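Local coordinates for protein BIFUNCTIONAL PROTEIN Proline utilization A (PutA) (Corynebacterium freiburgense, PDB 5UX5) that catalyses both steps of proline oxidation to glutamate, joining an FAD-dependent proline dehydrogenase to an NAD-dependent aldehyde dehydrogenase in a single chain, at residues E176-P181 / R214-L219; W200-N205 / T242-E247; L480-T485 / I534-L539. One frame throughout, in Å; residues are numbered along the deposited sequence.

Contact 1: E176-P181 / R214-L219; sequences ELLKNP and RPLYRL
Leu-178 and Leu-219 face each other across this contact, with their CA atoms 6.6 Å apart, the closest pair of CA atoms between 176-181 and 214-219. Both CA atoms aim their side chains at the opposite segment, and the touching atoms are almost all carbon.

Three apolar approaches define the packing. CD2 of Leu-178 meets CD1 of Leu-216 at 3.6 Å, the two leucines crossing at roughly a right angle and touching through one methyl each. Leu-216 reaches this point because its CG stands anti to the backbone N (chi1 174°), which carries CD1 over to Leu-178. The same CD2 lies 4.2 Å from CB of Leu-219 and also rests against the backbone carbonyl oxygen of Leu-216. Nearer the surface, CG of Lys-179 lies 4.1 Å from CD1 of Leu-219, a looser touch by the aliphatic part of the lysine.

The polar groups bond within their own segment or beyond the pair. NZ of Lys-179 forms a salt bridge of 3.2 Å with OE2 of Glu-176, approaching on the syn side of the carboxylate but 27° out of its plane. The carbonyl oxygen of Leu-178 accepts a hydrogen bond from NH1 of Arg-223.

Ile-229 of strand 228-232 touches both Leu-178 and Leu-216, so the leucines join neighbouring outer helices of the proline dehydrogenase barrel and both pack on one of its strands. The chemistry implies cohesion chiefly by apolar packing, while the exposed Lys-179 and Glu-176 pair with each other at the margin.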
loop_
_atom_site.group_PDB
_atom_site.type_symbol
_atom_site.label_atom_id
_atom_site.label_comp_id
_atom_site.label_asym_id
_atom_site.label_seq_id
_atom_site.Cartn_x
_atom_site.Cartn_y
_atom_site.Cartn_z
ATOM N N GLU A 176 6.472 5.124 34.844
ATOM C CA GLU A 176 7.513 5.032 35.870
ATOM C C GLU A 176 8.298 6.335 36.001
ATOM O O GLU A 176 8.636 6.745 37.117
ATOM C CB GLU A 176 8.453 3.864 35.576
ATOM C CG GLU A 176 7.811 2.487 35.753
ATOM C CD GLU A 176 7.195 2.262 37.137
ATOM O OE1 GLU A 176 7.759 2.742 38.155
ATOM O OE2 GLU A 176 6.136 1.587 37.190
ATOM N N LEU A 177 8.585 7.009 34.877
ATOM C CA LEU A 177 9.308 8.280 34.929
ATOM C C LEU A 177 8.481 9.369 35.609
ATOM O O LEU A 177 9.030 10.214 36.331
ATOM C CB LEU A 177 9.691 8.716 33.522
ATOM C CG LEU A 177 10.705 7.897 32.729
ATOM C CD1 LEU A 177 10.357 8.084 31.271
ATOM C CD2 LEU A 177 12.115 8.338 32.985
ATOM N N LEU A 178 7.159 9.368 35.392
ATOM C CA LEU A 178 6.276 10.315 36.071
ATOM C C LEU A 178 6.161 10.029 37.574
ATOM O O LEU A 178 5.706 10.897 38.326
ATOM C CB LEU A 178 4.900 10.297 35.405
ATOM C CG LEU A 178 4.102 11.594 35.403
ATOM C CD1 LEU A 178 4.957 12.709 34.851
ATOM C CD2 LEU A 178 2.866 11.410 34.555
ATOM N N LYS A 179 6.570 8.837 38.026
ATOM C CA LYS A 179 6.779 8.572 39.443
ATOM C C LYS A 179 8.089 9.135 39.962
ATOM O O LYS A 179 8.294 9.137 41.179
ATOM C CB LYS A 179 6.777 7.067 39.739
ATOM C CG LYS A 179 5.441 6.363 39.637
ATOM C CD LYS A 179 5.637 4.851 39.607
ATOM C CE LYS A 179 4.398 4.094 40.059
ATOM N NZ LYS A 179 4.574 2.642 39.821
ATOM N N ASN A 180 8.993 9.569 39.093
ATOM C CA ASN A 180 10.255 10.145 39.555
ATOM C C ASN A 180 10.043 11.612 39.914
ATOM O O ASN A 180 9.630 12.399 39.050
ATOM C CB ASN A 180 11.329 9.993 38.481
ATOM C CG ASN A 180 12.696 10.494 38.924
ATOM O OD1 ASN A 180 12.835 11.195 39.920
ATOM N ND2 ASN A 180 13.715 10.119 38.178
ATOM N N PRO A 181 10.287 12.020 41.161
ATOM C CA PRO A 181 9.970 13.406 41.558
ATOM C C PRO A 181 10.817 14.464 40.875
ATOM O O PRO A 181 10.379 15.610 40.802
ATOM C CB PRO A 181 10.218 13.403 43.065
ATOM C CG PRO A 181 11.243 12.327 43.243
ATOM C CD PRO A 181 10.896 11.261 42.255
ATOM N N ARG A 214 -5.456 7.029 31.250
ATOM C CA ARG A 214 -5.907 7.537 32.547
ATOM C C ARG A 214 -4.972 7.178 33.703
ATOM O O ARG A 214 -4.685 8.068 34.517
ATOM C CB ARG A 214 -7.336 7.049 32.832
ATOM C CG ARG A 214 -8.421 7.751 32.041
ATOM C CD ARG A 214 -9.792 7.204 32.376
ATOM N NE ARG A 214 -10.806 7.666 31.440
ATOM C CZ ARG A 214 -11.385 6.876 30.541
ATOM N NH1 ARG A 214 -11.063 5.592 30.494
ATOM N NH2 ARG A 214 -12.283 7.359 29.688
ATOM N N PRO A 215 -4.443 5.959 33.831
ATOM C CA PRO A 215 -3.456 5.734 34.904
ATOM C C PRO A 215 -2.284 6.687 34.826
ATOM O O PRO A 215 -1.758 7.090 35.869
ATOM C CB PRO A 215 -3.008 4.279 34.701
ATOM C CG PRO A 215 -3.962 3.677 33.749
ATOM C CD PRO A 215 -4.891 4.702 33.203
ATOM N N LEU A 216 -1.853 7.057 33.615
ATOM C CA LEU A 216 -0.721 7.972 33.476
ATOM C C LEU A 216 -1.066 9.382 33.956
ATOM O O LEU A 216 -0.239 10.048 34.588
ATOM C CB LEU A 216 -0.261 8.027 32.025
ATOM C CG LEU A 216 0.814 9.092 31.843
ATOM C CD1 LEU A 216 2.131 8.583 32.414
ATOM C CD2 LEU A 216 0.948 9.551 30.411
ATOM N N TYR A 217 -2.265 9.870 33.632
ATOM C CA TYR A 217 -2.649 11.214 34.045
ATOM C C TYR A 217 -2.955 11.274 35.537
ATOM O O TYR A 217 -2.702 12.293 36.179
ATOM C CB TYR A 217 -3.845 11.686 33.219
ATOM C CG TYR A 217 -3.506 12.091 31.795
ATOM C CD1 TYR A 217 -3.350 11.133 30.788
ATOM C CD2 TYR A 217 -3.352 13.430 31.452
ATOM C CE1 TYR A 217 -3.042 11.493 29.495
ATOM C CE2 TYR A 217 -3.048 13.799 30.169
ATOM C CZ TYR A 217 -2.895 12.825 29.186
ATOM O OH TYR A 217 -2.588 13.201 27.897
ATOM N N ARG A 218 -3.463 10.187 36.107
ATOM C CA ARG A 218 -3.645 10.122 37.547
ATOM C C ARG A 218 -2.323 10.304 38.259
ATOM O O ARG A 218 -2.272 10.905 39.345
ATOM C CB ARG A 218 -4.256 8.784 37.924
ATOM C CG ARG A 218 -5.697 8.737 37.642
ATOM C CD ARG A 218 -6.230 7.396 37.866
ATOM N NE ARG A 218 -7.515 7.312 37.211
ATOM C CZ ARG A 218 -8.006 6.183 36.741
ATOM N NH1 ARG A 218 -7.296 5.073 36.885
ATOM N NH2 ARG A 218 -9.187 6.165 36.125
ATOM N N LEU A 219 -1.250 9.720 37.698
ATOM C CA LEU A 219 0.061 9.871 38.318
ATOM C C LEU A 219 0.490 11.326 38.390
ATOM O O LEU A 219 1.157 11.723 39.354
ATOM C CB LEU A 219 1.117 9.070 37.573
ATOM C CG LEU A 219 1.084 7.550 37.682
ATOM C CD1 LEU A 219 2.337 7.054 37.018
ATOM C CD2 LEU A 219 1.018 7.051 39.115
#

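Contact 2: W200-N205 / T242-E247; sequences WDIDGN and TIRLFE
OD1 of Asp-203 is gripped by both terminal nitrogens of Arg-244. The stronger bond runs from NH1 of Arg-244 to OD1 of Asp-203, at 2.9 Å with an N-H...O angle of 161°; NH2 of Arg-244 adds a weak one to the same OD1 of Asp-203, at 3.4 Å. One oxygen thus takes both donors of this salt bridge, which differs from a paired, two-oxygen arrangement.

The planes are consistent with this asymmetry. OD1 lies at the guanidinium edge, close to its plane, and receives NH1 on its anti lone pair, the one directed away from OD2. Carboxylate and guanidinium are turned 63° apart, a twist that does not favour a two-oxygen pairing. OD2 instead leans towards Arg-484, in a long and weak ion pair. Arg-244 spans the gap with a chain extended from CG to NE, its CG anti to the backbone N (chi1 -178°), which suits an approach where the nearest CA atoms, of Ile-202 and Arg-244, are still 9.0 Å apart. Its NE is engaged by Glu-248 one turn further along the same helix, so carboxylates meet the guanidinium from both helices and probably limit its rotation.

The methyl CG2 of Ile-202 packs obliquely beside the guanidinium, 3.5 Å from NH1 of Arg-244.

The start of helix 202-221 has its own polar fixture. Asp-201 occupies the N-cap, and its OD1 accepts from N of Gly-204 at 3.1 Å, the N-H reaching it from well above the carboxylate plane.

Helices 202-221 and 239-251 flank strand 228-232 in the parallel barrel of the proline dehydrogenase domain, and a salt bridge between successive outer helices, beside a capped helix start, fits the helical layer of this TIM-barrel-related fold.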
loop_
_atom_site.group_PDB
_atom_site.type_symbol
_atom_site.label_atom_id
_atom_site.label_comp_id
_atom_site.label_asym_id
_atom_site.label_seq_id
_atom_site.Cartn_x
_atom_site.Cartn_y
_atom_site.Cartn_z
ATOM N N TRP A 200 -9.704 4.020 10.538
ATOM C CA TRP A 200 -11.129 4.068 10.223
ATOM C C TRP A 200 -12.020 4.064 11.453
ATOM O O TRP A 200 -13.235 4.243 11.320
ATOM C CB TRP A 200 -11.520 2.889 9.323
ATOM C CG TRP A 200 -10.931 3.010 7.946
ATOM C CD1 TRP A 200 -9.762 2.470 7.514
ATOM C CD2 TRP A 200 -11.476 3.724 6.841
ATOM N NE1 TRP A 200 -9.546 2.789 6.211
ATOM C CE2 TRP A 200 -10.577 3.568 5.765
ATOM C CE3 TRP A 200 -12.635 4.481 6.651
ATOM C CZ2 TRP A 200 -10.786 4.163 4.508
ATOM C CZ3 TRP A 200 -12.848 5.065 5.401
ATOM C CH2 TRP A 200 -11.923 4.900 4.345
ATOM N N ASP A 201 -11.456 3.885 12.640
ATOM C CA ASP A 201 -12.235 3.742 13.862
ATOM C C ASP A 201 -11.781 4.818 14.836
ATOM O O ASP A 201 -11.079 4.519 15.802
ATOM C CB ASP A 201 -12.060 2.343 14.449
ATOM C CG ASP A 201 -12.955 2.097 15.663
ATOM O OD1 ASP A 201 -14.007 2.771 15.752
ATOM O OD2 ASP A 201 -12.613 1.235 16.521
ATOM N N ILE A 202 -12.186 6.068 14.582
ATOM C CA ILE A 202 -11.755 7.150 15.465
ATOM C C ILE A 202 -12.421 7.027 16.832
ATOM O O ILE A 202 -11.747 7.173 17.850
ATOM C CB ILE A 202 -12.019 8.535 14.829
ATOM C CG1 ILE A 202 -11.238 9.599 15.582
ATOM C CG2 ILE A 202 -13.460 8.930 14.886
ATOM C CD1 ILE A 202 -11.238 10.929 14.908
ATOM N N ASP A 203 -13.706 6.616 16.876
ATOM C CA ASP A 203 -14.437 6.485 18.142
ATOM C C ASP A 203 -13.790 5.435 19.029
ATOM O O ASP A 203 -13.594 5.651 20.229
ATOM C CB ASP A 203 -15.910 6.092 17.920
ATOM C CG ASP A 203 -16.716 7.093 17.072
ATOM O OD1 ASP A 203 -16.307 8.256 16.882
ATOM O OD2 ASP A 203 -17.810 6.707 16.609
ATOM N N GLY A 204 -13.463 4.282 18.444
ATOM C CA GLY A 204 -12.863 3.207 19.207
ATOM C C GLY A 204 -11.436 3.509 19.597
ATOM O O GLY A 204 -10.996 3.168 20.697
ATOM N N ASN A 205 -10.686 4.132 18.698
ATOM C CA ASN A 205 -9.325 4.504 19.043
ATOM C C ASN A 205 -9.314 5.481 20.208
ATOM O O ASN A 205 -8.469 5.373 21.105
ATOM C CB ASN A 205 -8.619 5.079 17.818
ATOM C CG ASN A 205 -8.380 4.030 16.736
ATOM O OD1 ASN A 205 -8.954 2.943 16.761
ATOM N ND2 ASN A 205 -7.530 4.356 15.785
ATOM N N THR A 242 -5.904 12.650 18.265
ATOM C CA THR A 242 -5.159 13.174 19.407
ATOM C C THR A 242 -5.842 14.401 20.008
ATOM O O THR A 242 -5.946 14.513 21.232
ATOM C CB THR A 242 -3.725 13.509 19.012
ATOM O OG1 THR A 242 -3.104 12.358 18.420
ATOM C CG2 THR A 242 -2.947 13.918 20.241
ATOM N N ILE A 243 -6.302 15.339 19.168
ATOM C CA ILE A 243 -7.057 16.482 19.677
ATOM C C ILE A 243 -8.295 15.998 20.408
ATOM O O ILE A 243 -8.680 16.549 21.452
ATOM C CB ILE A 243 -7.454 17.435 18.539
ATOM C CG1 ILE A 243 -6.260 18.162 17.966
ATOM C CG2 ILE A 243 -8.504 18.417 19.015
ATOM C CD1 ILE A 243 -6.585 18.717 16.622
ATOM N N ARG A 244 -8.963 14.987 19.847
ATOM C CA ARG A 244 -10.157 14.459 20.490
ATOM C C ARG A 244 -9.801 13.757 21.794
ATOM O O ARG A 244 -10.519 13.870 22.798
ATOM C CB ARG A 244 -10.884 13.512 19.553
ATOM C CG ARG A 244 -12.130 12.990 20.128
ATOM C CD ARG A 244 -12.872 12.209 19.125
ATOM N NE ARG A 244 -13.874 11.374 19.771
ATOM C CZ ARG A 244 -14.673 10.545 19.117
ATOM N NH1 ARG A 244 -14.574 10.443 17.793
ATOM N NH2 ARG A 244 -15.556 9.823 19.783
ATOM N N LEU A 245 -8.706 13.010 21.792
ATOM C CA LEU A 245 -8.243 12.397 23.024
ATOM C C LEU A 245 -7.987 13.461 24.083
ATOM O O LEU A 245 -8.488 13.367 25.205
ATOM C CB LEU A 245 -6.985 11.578 22.728
ATOM C CG LEU A 245 -5.985 11.338 23.841
ATOM C CD1 LEU A 245 -6.623 10.430 24.875
ATOM C CD2 LEU A 245 -4.721 10.747 23.232
ATOM N N PHE A 246 -7.265 14.514 23.703
ATOM C CA PHE A 246 -6.928 15.608 24.611
ATOM C C PHE A 246 -8.175 16.246 25.213
ATOM O O PHE A 246 -8.274 16.391 26.432
ATOM C CB PHE A 246 -6.111 16.628 23.838
ATOM C CG PHE A 246 -5.472 17.709 24.660
ATOM C CD1 PHE A 246 -4.471 17.419 25.561
ATOM C CD2 PHE A 246 -5.786 19.051 24.421
ATOM C CE1 PHE A 246 -3.835 18.456 26.281
ATOM C CE2 PHE A 246 -5.161 20.079 25.117
ATOM C CZ PHE A 246 -4.187 19.780 26.047
ATOM N N GLU A 247 -9.158 16.603 24.378
ATOM C CA GLU A 247 -10.292 17.387 24.866
ATOM C C GLU A 247 -11.273 16.547 25.665
ATOM O O GLU A 247 -11.800 17.001 26.686
ATOM C CB GLU A 247 -10.997 18.072 23.701
ATOM C CG GLU A 247 -10.111 19.119 23.087
ATOM C CD GLU A 247 -10.725 19.884 21.926
ATOM O OE1 GLU A 247 -9.938 20.538 21.230
ATOM O OE2 GLU A 247 -11.945 19.817 21.667
#

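Contact 3: L480-T485 / I534-L539; sequences LEWART and IRQDLL
Trp-482 and Gln-536 form the main contact between helix 477-484 and helix 535-544, through a flat stack. The indole and the side-chain amide are only 2° from parallel, and NE2 of Gln-536 sits 3.5 Å above the ring plane of Trp-482, over the centre of the indole. The amide carbon CD of Gln-536 lies 3.4 Å from CD2 of Trp-482, so the whole amide lies against one face and does not present its N-H groups end-on.

A CH-pi contact extends the overlap. CG of Gln-536 stands 3.8 Å from the centroid of the six-membered ring of Trp-482, 24° off the ring normal and thus over the face. The bend at chi2 turns the amide flat along the indole, while CG sits over the benzene part. On the tryptophan side, chi1 of 65° places CG between the backbone N and the carbonyl carbon and swings the ring towards 534-539.

The remaining cross-contact is apolar. CD1 of Leu-539 approaches CH2 of Trp-482 to 3.5 Å, obliquely, at the far end of the benzene ring. Leu-539 is itself packed against Ala-553 and Asp-554 of helix 550-574.

The hydrogen bonds here lie within one segment or reach outside the pair. OG1 of Thr-485 donates to the carbonyl oxygen of Trp-482 at 3.3 Å. Arg-535, beside the stack, has its guanidinium engaged by Glu-532, Asp-554 and Ser-558.

Helix 477-484, which also packs on the proline dehydrogenase helix 202-221, is thus joined to a helix of the aldehyde dehydrogenase region. The chemistry implies adhesion by a parallel amide-pi stack, a CH-pi contact and one methyl contact, with no polar bond between the two segments.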
loop_
_atom_site.group_PDB
_atom_site.type_symbol
_atom_site.label_atom_id
_atom_site.label_comp_id
_atom_site.label_asym_id
_atom_site.label_seq_id
_atom_site.Cartn_x
_atom_site.Cartn_y
_atom_site.Cartn_z
ATOM N N LEU A 480 -14.433 9.704 7.481
ATOM C CA LEU A 480 -14.851 8.930 8.652
ATOM C C LEU A 480 -16.339 9.079 8.936
ATOM O O LEU A 480 -16.915 8.231 9.623
ATOM C CB LEU A 480 -14.049 9.345 9.892
ATOM C CG LEU A 480 -12.540 9.134 9.731
ATOM C CD1 LEU A 480 -11.759 9.669 10.915
ATOM C CD2 LEU A 480 -12.242 7.664 9.499
ATOM N N GLU A 481 -16.981 10.119 8.403
ATOM C CA GLU A 481 -18.399 10.274 8.667
ATOM C C GLU A 481 -19.222 9.326 7.803
ATOM O O GLU A 481 -20.128 8.657 8.324
ATOM C CB GLU A 481 -18.827 11.733 8.474
ATOM C CG GLU A 481 -20.359 12.011 8.495
ATOM C CD GLU A 481 -21.148 11.465 9.728
ATOM O OE1 GLU A 481 -22.397 11.370 9.621
ATOM O OE2 GLU A 481 -20.558 11.165 10.797
ATOM N N TRP A 482 -18.921 9.232 6.486
ATOM C CA TRP A 482 -19.683 8.298 5.658
ATOM C C TRP A 482 -19.257 6.849 5.885
ATOM O O TRP A 482 -20.051 5.933 5.631
ATOM C CB TRP A 482 -19.622 8.666 4.152
ATOM C CG TRP A 482 -18.283 8.601 3.415
ATOM C CD1 TRP A 482 -17.596 9.659 2.878
ATOM C CD2 TRP A 482 -17.505 7.424 3.106
ATOM N NE1 TRP A 482 -16.438 9.222 2.263
ATOM C CE2 TRP A 482 -16.357 7.856 2.389
ATOM C CE3 TRP A 482 -17.664 6.054 3.363
ATOM C CZ2 TRP A 482 -15.366 6.960 1.938
ATOM C CZ3 TRP A 482 -16.687 5.166 2.920
ATOM C CH2 TRP A 482 -15.548 5.625 2.216
ATOM N N ALA A 483 -18.053 6.625 6.418
ATOM C CA ALA A 483 -17.655 5.272 6.793
ATOM C C ALA A 483 -18.537 4.717 7.922
ATOM O O ALA A 483 -18.825 3.511 7.957
ATOM C CB ALA A 483 -16.173 5.275 7.185
ATOM N N ARG A 484 -19.010 5.584 8.823
ATOM C CA ARG A 484 -19.929 5.147 9.861
ATOM C C ARG A 484 -21.284 4.736 9.296
ATOM O O ARG A 484 -21.929 3.842 9.851
ATOM C CB ARG A 484 -20.119 6.254 10.894
ATOM C CG ARG A 484 -18.960 6.406 11.866
ATOM C CD ARG A 484 -19.215 7.539 12.833
ATOM N NE ARG A 484 -17.979 8.096 13.381
ATOM C CZ ARG A 484 -17.411 9.221 12.951
ATOM N NH1 ARG A 484 -17.969 9.908 11.968
ATOM N NH2 ARG A 484 -16.290 9.668 13.506
ATOM N N THR A 485 -21.748 5.382 8.223
ATOM C CA THR A 485 -23.108 5.206 7.715
ATOM C C THR A 485 -23.218 4.196 6.570
ATOM O O THR A 485 -24.196 4.240 5.819
ATOM C CB THR A 485 -23.704 6.559 7.277
ATOM O OG1 THR A 485 -23.092 7.012 6.054
ATOM C CG2 THR A 485 -23.556 7.621 8.370
ATOM N N ILE A 534 -20.834 5.204 -6.977
ATOM C CA ILE A 534 -21.351 4.196 -6.068
ATOM C C ILE A 534 -20.235 3.549 -5.238
ATOM O O ILE A 534 -20.419 2.446 -4.716
ATOM C CB ILE A 534 -22.193 3.141 -6.801
ATOM C CG1 ILE A 534 -21.388 2.471 -7.908
ATOM C CG2 ILE A 534 -23.468 3.717 -7.326
ATOM C CD1 ILE A 534 -22.122 1.323 -8.507
ATOM N N ARG A 535 -19.092 4.235 -5.071
ATOM C CA ARG A 535 -18.036 3.681 -4.231
ATOM C C ARG A 535 -18.580 3.290 -2.866
ATOM O O ARG A 535 -18.225 2.238 -2.323
ATOM C CB ARG A 535 -16.873 4.673 -4.058
ATOM C CG ARG A 535 -15.842 4.143 -3.057
ATOM C CD ARG A 535 -14.625 5.034 -2.838
ATOM N NE ARG A 535 -13.888 5.309 -4.068
ATOM C CZ ARG A 535 -12.774 4.684 -4.431
ATOM N NH1 ARG A 535 -12.266 3.728 -3.665
ATOM N NH2 ARG A 535 -12.174 5.011 -5.572
ATOM N N GLN A 536 -19.491 4.098 -2.314
ATOM C CA GLN A 536 -19.988 3.767 -0.991
ATOM C C GLN A 536 -20.999 2.641 -1.019
ATOM O O GLN A 536 -21.036 1.832 -0.085
ATOM C CB GLN A 536 -20.556 5.010 -0.315
ATOM C CG GLN A 536 -19.485 5.702 0.480
ATOM C CD GLN A 536 -19.476 7.186 0.289
ATOM O OE1 GLN A 536 -20.380 7.912 0.746
ATOM N NE2 GLN A 536 -18.444 7.664 -0.409
ATOM N N ASP A 537 -21.812 2.554 -2.068
ATOM C CA ASP A 537 -22.639 1.366 -2.234
ATOM C C ASP A 537 -21.767 0.116 -2.393
ATOM O O ASP A 537 -22.087 -0.947 -1.841
ATOM C CB ASP A 537 -23.577 1.539 -3.428
ATOM C CG ASP A 537 -24.583 2.641 -3.223
ATOM O OD1 ASP A 537 -25.542 2.412 -2.461
ATOM O OD2 ASP A 537 -24.426 3.728 -3.827
ATOM N N LEU A 538 -20.670 0.208 -3.162
ATOM C CA LEU A 538 -19.824 -0.967 -3.309
ATOM C C LEU A 538 -19.220 -1.344 -1.968
ATOM O O LEU A 538 -19.194 -2.519 -1.609
ATOM C CB LEU A 538 -18.730 -0.756 -4.369
ATOM C CG LEU A 538 -19.199 -0.590 -5.829
ATOM C CD1 LEU A 538 -18.043 -0.243 -6.748
ATOM C CD2 LEU A 538 -19.927 -1.791 -6.332
ATOM N N LEU A 539 -18.749 -0.356 -1.205
ATOM C CA LEU A 539 -18.194 -0.642 0.119
ATOM C C LEU A 539 -19.231 -1.320 1.014
ATOM O O LEU A 539 -18.924 -2.288 1.723
ATOM C CB LEU A 539 -17.661 0.647 0.750
ATOM C CG LEU A 539 -16.428 1.212 0.029
ATOM C CD1 LEU A 539 -15.910 2.487 0.666
ATOM C CD2 LEU A 539 -15.326 0.163 -0.049
#

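From the N terminus, helix 164-178 leads into contact 1, which closes a loop of 32 residues onto helix 202-221. Contact 2 opens inside that loop, on the start of the same helix, and closes beyond it on helix 239-251, so the two cross; their centres lie about 22 Å apart. Together they link three outer helices of the proline dehydrogenase barrel, 164-178, 202-221 and 239-251. Contact 3 follows in series, closing a largely helical loop of 48 residues into the aldehyde dehydrogenase region. It touches contact 2 directly, where Trp-200 packs on Ala-483 and Leu-480, whereas its nearest atoms stay about 17 Å from those of contact 1. Contacts 2 and 3 thus make a continuous line of packing between the two regions.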